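Local coordinates for protein interleukin-2 receptor subunit beta (Mus musculus, PDB 6DG5) that is the beta subunit of the interleukin-2 receptor, probably transducing the mitogenic signal of interleukin-2 and taking part in responses to interleukin-15, at residues 140-146 with 158-164. Residues are numbered along the deposited sequence; the frame is centred on the assembly and turned at random.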
loop_
_atom_site.group_PDB
_atom_site.type_symbol
_atom_site.label_atom_id
_atom_site.label_comp_id
_atom_site.label_asym_id
_atom_site.label_seq_id
_atom_site.Cartn_x
_atom_site.Cartn_y
_atom_site.Cartn_z
ATOM N N LEU B 140 -0.733 7.337 -0.493
ATOM C CA LEU B 140 -0.514 8.746 -0.789
ATOM C C LEU B 140 -1.834 9.496 -0.893
ATOM O O LEU B 140 -2.838 8.965 -1.375
ATOM C CB LEU B 140 0.278 8.901 -2.086
ATOM C CG LEU B 140 1.775 8.609 -1.992
ATOM C CD1 LEU B 140 2.417 8.652 -3.369
ATOM C CD2 LEU B 140 2.448 9.591 -1.050
ATOM N N GLU B 141 -1.823 10.744 -0.434
ATOM C CA GLU B 141 -2.992 11.609 -0.447
ATOM C C GLU B 141 -2.532 13.015 -0.795
ATOM O O GLU B 141 -1.445 13.431 -0.388
ATOM C CB GLU B 141 -3.702 11.597 0.910
ATOM C CG GLU B 141 -5.173 11.955 0.862
ATOM C CD GLU B 141 -5.880 11.655 2.170
ATOM O OE1 GLU B 141 -5.618 12.364 3.165
ATOM O OE2 GLU B 141 -6.684 10.700 2.206
ATOM N N PHE B 142 -3.353 13.743 -1.546
ATOM C CA PHE B 142 -2.963 15.056 -2.038
ATOM C C PHE B 142 -4.032 16.089 -1.727
ATOM O O PHE B 142 -5.231 15.790 -1.753
ATOM C CB PHE B 142 -2.695 15.024 -3.543
ATOM C CG PHE B 142 -1.509 14.190 -3.924
ATOM C CD1 PHE B 142 -0.235 14.727 -3.897
ATOM C CD2 PHE B 142 -1.669 12.869 -4.308
ATOM C CE1 PHE B 142 0.859 13.966 -4.249
ATOM C CE2 PHE B 142 -0.578 12.102 -4.660
ATOM C CZ PHE B 142 0.689 12.651 -4.629
ATOM N N GLU B 143 -3.582 17.307 -1.434
ATOM C CA GLU B 143 -4.451 18.454 -1.206
ATOM C C GLU B 143 -3.873 19.639 -1.960
ATOM O O GLU B 143 -2.700 19.984 -1.773
ATOM C CB GLU B 143 -4.573 18.778 0.287
ATOM C CG GLU B 143 -5.968 18.604 0.866
ATOM C CD GLU B 143 -6.089 19.173 2.269
ATOM O OE1 GLU B 143 -5.195 19.944 2.677
ATOM O OE2 GLU B 143 -7.078 18.849 2.962
ATOM N N ALA B 144 -4.687 20.255 -2.812
ATOM C CA ALA B 144 -4.286 21.430 -3.571
ATOM C C ALA B 144 -5.198 22.600 -3.230
ATOM O O ALA B 144 -6.351 22.413 -2.828
ATOM C CB ALA B 144 -4.319 21.159 -5.082
ATOM N N ARG B 145 -4.676 23.814 -3.389
ATOM C CA ARG B 145 -5.470 25.018 -3.184
ATOM C C ARG B 145 -5.284 25.968 -4.358
ATOM O O ARG B 145 -4.153 26.247 -4.770
ATOM C CB ARG B 145 -5.118 25.715 -1.861
ATOM C CG ARG B 145 -3.665 26.118 -1.673
ATOM C CD ARG B 145 -3.495 26.786 -0.316
ATOM N NE ARG B 145 -2.128 27.224 -0.057
ATOM C CZ ARG B 145 -1.746 27.834 1.062
ATOM N NH1 ARG B 145 -2.631 28.074 2.020
ATOM N NH2 ARG B 145 -0.485 28.204 1.225
ATOM N N ARG B 146 -6.401 26.455 -4.890
ATOM C CA ARG B 146 -6.430 27.354 -6.036
ATOM C C ARG B 146 -6.822 28.747 -5.564
ATOM O O ARG B 146 -7.852 28.912 -4.904
ATOM C CB ARG B 146 -7.421 26.850 -7.087
ATOM C CG ARG B 146 -7.606 27.773 -8.278
ATOM C CD ARG B 146 -8.983 27.601 -8.911
ATOM N NE ARG B 146 -10.032 28.250 -8.127
ATOM C CZ ARG B 146 -10.883 27.607 -7.330
ATOM N NH1 ARG B 146 -10.821 26.289 -7.210
ATOM N NH2 ARG B 146 -11.803 28.285 -6.657
ATOM N N VAL B 158 -9.428 24.922 -1.011
ATOM C CA VAL B 158 -8.560 23.757 -0.872
ATOM C C VAL B 158 -9.326 22.527 -1.338
ATOM O O VAL B 158 -10.394 22.211 -0.802
ATOM C CB VAL B 158 -8.075 23.591 0.574
ATOM C CG1 VAL B 158 -7.065 22.465 0.662
ATOM C CG2 VAL B 158 -7.478 24.893 1.082
ATOM N N LEU B 159 -8.778 21.831 -2.328
ATOM C CA LEU B 159 -9.395 20.646 -2.904
ATOM C C LEU B 159 -8.649 19.402 -2.441
ATOM O O LEU B 159 -7.414 19.391 -2.393
ATOM C CB LEU B 159 -9.390 20.720 -4.432
ATOM C CG LEU B 159 -9.791 22.065 -5.039
ATOM C CD1 LEU B 159 -9.235 22.195 -6.447
ATOM C CD2 LEU B 159 -11.302 22.220 -5.045
ATOM N N SER B 160 -9.397 18.354 -2.109
ATOM C CA SER B 160 -8.824 17.124 -1.580
ATOM C C SER B 160 -8.826 16.036 -2.645
ATOM O O SER B 160 -9.841 15.813 -3.312
ATOM C CB SER B 160 -9.592 16.646 -0.346
ATOM O OG SER B 160 -9.345 17.483 0.770
ATOM N N LEU B 161 -7.687 15.366 -2.799
ATOM C CA LEU B 161 -7.563 14.164 -3.620
ATOM C C LEU B 161 -7.204 13.031 -2.665
ATOM O O LEU B 161 -6.026 12.796 -2.380
ATOM C CB LEU B 161 -6.516 14.330 -4.718
ATOM C CG LEU B 161 -6.721 15.465 -5.721
ATOM C CD1 LEU B 161 -5.648 16.527 -5.550
ATOM C CD2 LEU B 161 -6.717 14.920 -7.137
ATOM N N LYS B 162 -8.225 12.331 -2.165
ATOM C CA LYS B 162 -8.038 11.274 -1.180
ATOM C C LYS B 162 -7.525 9.975 -1.791
ATOM O O LYS B 162 -7.704 8.903 -1.199
ATOM C CB LYS B 162 -9.343 11.026 -0.418
ATOM C CG LYS B 162 -9.853 12.249 0.326
ATOM C CD LYS B 162 -11.055 11.924 1.198
ATOM C CE LYS B 162 -11.651 13.186 1.807
ATOM N NZ LYS B 162 -12.224 14.082 0.764
ATOM N N GLN B 163 -6.892 10.056 -2.957
ATOM C CA GLN B 163 -6.249 8.923 -3.599
ATOM C C GLN B 163 -4.931 9.406 -4.185
ATOM O O GLN B 163 -4.571 10.582 -4.067
ATOM C CB GLN B 163 -7.151 8.305 -4.674
ATOM C CG GLN B 163 -7.587 9.277 -5.760
ATOM C CD GLN B 163 -8.784 10.116 -5.360
ATOM O OE1 GLN B 163 -9.428 9.856 -4.345
ATOM N NE2 GLN B 163 -9.087 11.132 -6.159
ATOM N N ARG B 164 -4.200 8.495 -4.822
ATOM C CA ARG B 164 -2.933 8.835 -5.467
ATOM C C ARG B 164 -3.229 9.166 -6.924
ATOM O O ARG B 164 -3.348 8.273 -7.765
ATOM C CB ARG B 164 -1.932 7.692 -5.336
ATOM C CG ARG B 164 -0.480 8.113 -5.512
ATOM C CD ARG B 164 0.040 7.827 -6.910
ATOM N NE ARG B 164 1.453 8.178 -7.040
ATOM C CZ ARG B 164 2.459 7.369 -6.720
ATOM N NH1 ARG B 164 2.213 6.154 -6.251
ATOM N NH2 ARG B 164 3.713 7.774 -6.869
#
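Phe142 and Val158 lose the most surface where strand 140-146 meets 158-164. The short strand axes run at 157° and approach to 4.4 Å, an antiparallel pairing. Phe142 faces Leu161 as a hydrogen-bonded pair, its N 3.0 Å from Leu161 O and its O 2.7 Å from Leu161 N; Ala144 and Leu159 repeat the pattern. On the same face, Phe142 CB packs on Leu161 CD1 at 3.9 Å, and the ring meets Trp127 of the opposing sheet. Val158, in the non-hydrogen-bonded pair with Arg145, lies on the other face: its CG2 is 3.9 Å from Arg145 CB, while the Arg145 guanidinium leads away to Gln182 and a cation-pi contact with Trp198 of the WSXWS motif. Beyond strand 157-161, Arg164, hydrogen-bonded to Gln166 and salt-bridged to Glu137, lays a guanidinium face against Leu140, whose CD1 is 3.6 Å from Arg164 CZ. An acidic side chain of the common gamma chain salt-bridges Lys162, placing this edge hairpin of the membrane-proximal fibronectin type-III domain, a beta sandwich characteristic of type I cytokine receptors, at the receptor interface.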